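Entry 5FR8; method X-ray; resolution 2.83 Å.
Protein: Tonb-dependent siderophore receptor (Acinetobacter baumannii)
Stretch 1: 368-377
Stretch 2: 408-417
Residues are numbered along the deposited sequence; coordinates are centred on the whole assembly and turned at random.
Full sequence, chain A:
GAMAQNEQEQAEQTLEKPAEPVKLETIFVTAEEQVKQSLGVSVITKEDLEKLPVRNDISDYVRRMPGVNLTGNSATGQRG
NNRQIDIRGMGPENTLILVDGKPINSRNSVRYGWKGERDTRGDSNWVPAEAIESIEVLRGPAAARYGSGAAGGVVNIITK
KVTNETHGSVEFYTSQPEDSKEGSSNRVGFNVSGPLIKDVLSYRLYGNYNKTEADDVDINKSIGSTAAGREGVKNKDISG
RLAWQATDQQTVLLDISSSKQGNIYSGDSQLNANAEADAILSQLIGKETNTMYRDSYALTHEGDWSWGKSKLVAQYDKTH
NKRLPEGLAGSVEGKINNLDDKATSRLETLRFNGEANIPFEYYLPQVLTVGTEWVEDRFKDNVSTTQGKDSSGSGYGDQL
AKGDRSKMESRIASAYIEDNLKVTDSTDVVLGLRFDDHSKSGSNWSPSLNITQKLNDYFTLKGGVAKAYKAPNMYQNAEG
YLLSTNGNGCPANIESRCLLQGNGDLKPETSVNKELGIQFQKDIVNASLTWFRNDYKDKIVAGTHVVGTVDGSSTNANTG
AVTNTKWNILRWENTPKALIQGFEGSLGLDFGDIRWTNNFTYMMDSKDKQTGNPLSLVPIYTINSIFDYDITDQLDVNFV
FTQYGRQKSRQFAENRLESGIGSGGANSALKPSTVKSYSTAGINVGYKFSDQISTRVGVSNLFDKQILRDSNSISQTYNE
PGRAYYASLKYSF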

# COMPACT_ATOMS: atom_id res chain seq x y z
N LEU A 368 16.74 24.24 11.10
CA LEU A 368 15.56 23.94 11.89
C LEU A 368 14.33 23.89 11.01
O LEU A 368 13.96 24.89 10.41
CB LEU A 368 15.36 24.98 12.97
CG LEU A 368 14.21 24.71 13.92
CD1 LEU A 368 14.58 23.62 14.91
CD2 LEU A 368 13.79 25.99 14.65
N THR A 369 13.70 22.72 10.95
CA THR A 369 12.35 22.60 10.38
C THR A 369 11.29 22.67 11.49
O THR A 369 11.44 22.05 12.54
CB THR A 369 12.19 21.30 9.56
OG1 THR A 369 12.95 21.41 8.36
CG2 THR A 369 10.75 21.07 9.20
N VAL A 370 10.22 23.44 11.27
CA VAL A 370 9.10 23.45 12.21
C VAL A 370 7.79 23.46 11.43
O VAL A 370 7.66 24.18 10.44
CB VAL A 370 9.20 24.65 13.15
CG1 VAL A 370 9.35 25.93 12.35
CG2 VAL A 370 7.99 24.70 14.07
N GLY A 371 6.83 22.64 11.84
CA GLY A 371 5.64 22.39 11.01
C GLY A 371 4.32 22.10 11.72
O GLY A 371 4.31 21.67 12.87
N THR A 372 3.21 22.36 11.02
CA THR A 372 1.87 22.05 11.50
C THR A 372 1.14 21.26 10.46
O THR A 372 1.34 21.47 9.26
CB THR A 372 1.03 23.31 11.73
OG1 THR A 372 1.63 24.09 12.76
CG2 THR A 372 -0.39 22.94 12.15
N GLU A 373 0.26 20.38 10.92
CA GLU A 373 -0.58 19.57 10.04
C GLU A 373 -1.98 19.42 10.65
O GLU A 373 -2.12 19.21 11.85
CB GLU A 373 0.06 18.20 9.82
CG GLU A 373 -0.58 17.38 8.71
CD GLU A 373 0.18 16.08 8.42
OE1 GLU A 373 1.45 16.06 8.47
OE2 GLU A 373 -0.51 15.08 8.14
N TRP A 374 -3.00 19.56 9.80
CA TRP A 374 -4.39 19.33 10.20
C TRP A 374 -5.03 18.47 9.15
O TRP A 374 -4.94 18.79 7.95
CB TRP A 374 -5.19 20.63 10.29
CG TRP A 374 -6.68 20.41 10.33
CD1 TRP A 374 -7.54 20.31 9.26
CD2 TRP A 374 -7.49 20.23 11.50
NE1 TRP A 374 -8.83 20.09 9.70
CE2 TRP A 374 -8.83 20.04 11.06
CE3 TRP A 374 -7.21 20.23 12.87
CZ2 TRP A 374 -9.87 19.83 11.96
CZ3 TRP A 374 -8.26 20.04 13.77
CH2 TRP A 374 -9.57 19.84 13.31
N VAL A 375 -5.69 17.40 9.59
CA VAL A 375 -6.44 16.56 8.67
C VAL A 375 -7.79 16.15 9.25
O VAL A 375 -7.87 15.67 10.39
CB VAL A 375 -5.63 15.32 8.23
CG1 VAL A 375 -5.32 14.41 9.41
CG2 VAL A 375 -6.41 14.53 7.20
N GLU A 376 -8.86 16.34 8.47
CA GLU A 376 -10.17 15.83 8.85
C GLU A 376 -10.68 14.88 7.78
O GLU A 376 -10.60 15.17 6.58
CB GLU A 376 -11.14 16.97 9.05
CG GLU A 376 -12.55 16.57 9.46
CD GLU A 376 -13.44 17.78 9.74
OE1 GLU A 376 -12.89 18.79 10.25
OE2 GLU A 376 -14.67 17.75 9.46
N ASP A 377 -11.23 13.76 8.24
CA ASP A 377 -11.89 12.79 7.36
C ASP A 377 -13.40 12.70 7.65
O ASP A 377 -13.79 12.59 8.82
CB ASP A 377 -11.29 11.40 7.55
CG ASP A 377 -9.89 11.28 7.00
OD1 ASP A 377 -9.59 11.92 5.98
OD2 ASP A 377 -9.09 10.53 7.57
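Stretch 2, residues 408-417: MESRIASAYI

Residues 408-417 form an extended β-strand throughout, with phi between -151° and -114° and psi between 124° and 157°. The strand runs antiparallel to 368-377: the N-to-C directions differ by 171°, and the axes approach to 4.6 Å. The register follows from the CA pairs, Val370 CA to Ile417 CA at 4.5 Å at one end and Asp377 CA to Ser410 CA at 5.0 Å at the other.

Four pairs exchange two backbone hydrogen bonds each: Gly371 with Tyr416, Glu373 with Ser414, Val375 with Ile412, and Asp377 with Ser410. In the first, Gly371 N to Tyr416 O and Tyr416 N to Gly371 O both measure 3.0 Å; in the third, Val375 N to Ile412 O is 3.0 Å and Ile412 N to Val375 O 2.9 Å. N-H...O angles across all eight bonds, from 151° for Ser410 N to Asp377 O up to 168° for Asp377 N to Ser410 O, support the assignment.

Tyr416 has the largest covered area in the contact. With chi1 at 55° (p), its ring turns back over Gly371, whose CA lies 3.8 Å from the ring centroid and 20° off the normal, a CH-π contact over the face. The missing side chain makes this possible: an ideal CB on Gly371 would fall 2.1 Å from Tyr416 CZ. Thr369 CG2 meets the ring edge, 4.0 Å from Tyr416 CE2.

Glu373 and Ser414 share that face of the sheet, with Glu373 CB 3.9 Å from Ser414 CB. Farther along it Val375 CG1 packs 3.5 Å from Ile412 CB.

Ile417, also extensively covered, points to the other face, yet its side chain reaches diagonally to Leu368, with CG1 3.6 Å from Leu368 CD1. On the same face, Trp374 CH2 lies 3.6 Å from Arg411 CD, and Trp374 CE3 4.0 Å from Ala413 CB.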

# COMPACT_ATOMS: atom_id res chain seq x y z
N MET A 408 -18.99 8.64 9.91
CA MET A 408 -17.84 8.60 10.79
C MET A 408 -16.93 9.81 10.56
O MET A 408 -16.71 10.19 9.40
CB MET A 408 -17.09 7.29 10.54
CG MET A 408 -17.86 6.07 11.05
SD MET A 408 -17.59 4.56 10.11
CE MET A 408 -18.92 4.62 8.90
N GLU A 409 -16.42 10.39 11.66
CA GLU A 409 -15.50 11.55 11.62
C GLU A 409 -14.15 11.16 12.18
O GLU A 409 -14.09 10.37 13.13
CB GLU A 409 -16.00 12.74 12.50
CG GLU A 409 -17.12 13.56 11.89
CD GLU A 409 -16.95 15.07 12.10
OE1 GLU A 409 -15.80 15.55 12.12
OE2 GLU A 409 -17.97 15.79 12.21
N SER A 410 -13.09 11.77 11.66
CA SER A 410 -11.73 11.63 12.22
C SER A 410 -10.96 12.94 12.07
O SER A 410 -11.02 13.59 11.03
CB SER A 410 -10.98 10.54 11.49
OG SER A 410 -9.84 10.18 12.19
N ARG A 411 -10.26 13.34 13.12
CA ARG A 411 -9.46 14.56 13.06
C ARG A 411 -8.11 14.32 13.73
O ARG A 411 -8.03 13.75 14.83
CB ARG A 411 -10.19 15.72 13.72
CG ARG A 411 -11.40 16.22 12.94
CD ARG A 411 -12.20 17.33 13.63
NE ARG A 411 -12.62 17.02 15.00
CZ ARG A 411 -13.51 16.08 15.34
NH1 ARG A 411 -14.10 15.30 14.42
NH2 ARG A 411 -13.79 15.91 16.63
N ILE A 412 -7.06 14.74 13.04
CA ILE A 412 -5.71 14.67 13.58
C ILE A 412 -5.10 16.04 13.47
O ILE A 412 -5.06 16.60 12.38
CB ILE A 412 -4.79 13.72 12.80
CG1 ILE A 412 -5.33 12.28 12.84
CG2 ILE A 412 -3.39 13.76 13.40
CD1 ILE A 412 -4.46 11.26 12.14
N ALA A 413 -4.65 16.56 14.60
CA ALA A 413 -3.90 17.79 14.61
C ALA A 413 -2.49 17.47 15.07
O ALA A 413 -2.29 16.75 16.05
CB ALA A 413 -4.55 18.78 15.54
N SER A 414 -1.50 18.01 14.34
CA SER A 414 -0.11 17.62 14.52
C SER A 414 0.81 18.82 14.45
O SER A 414 0.55 19.76 13.72
CB SER A 414 0.31 16.63 13.43
OG SER A 414 -0.69 15.64 13.22
N ALA A 415 1.89 18.78 15.21
CA ALA A 415 3.00 19.72 15.06
C ALA A 415 4.33 18.98 15.27
O ALA A 415 4.39 17.96 15.98
CB ALA A 415 2.89 20.85 16.06
N TYR A 416 5.40 19.48 14.65
CA TYR A 416 6.69 18.82 14.75
C TYR A 416 7.85 19.81 14.64
O TYR A 416 7.71 20.91 14.10
CB TYR A 416 6.81 17.75 13.68
CG TYR A 416 6.57 18.25 12.26
CD1 TYR A 416 5.28 18.35 11.72
CD2 TYR A 416 7.64 18.60 11.46
CE1 TYR A 416 5.08 18.79 10.43
CE2 TYR A 416 7.45 19.05 10.18
CZ TYR A 416 6.17 19.13 9.67
OH TYR A 416 6.01 19.58 8.38
N ILE A 417 8.99 19.39 15.18
CA ILE A 417 10.22 20.19 15.08
C ILE A 417 11.38 19.27 14.73
O ILE A 417 11.41 18.11 15.13
CB ILE A 417 10.50 20.95 16.38
CG1 ILE A 417 11.78 21.77 16.24
CG2 ILE A 417 10.65 19.98 17.54
CD1 ILE A 417 11.91 22.89 17.26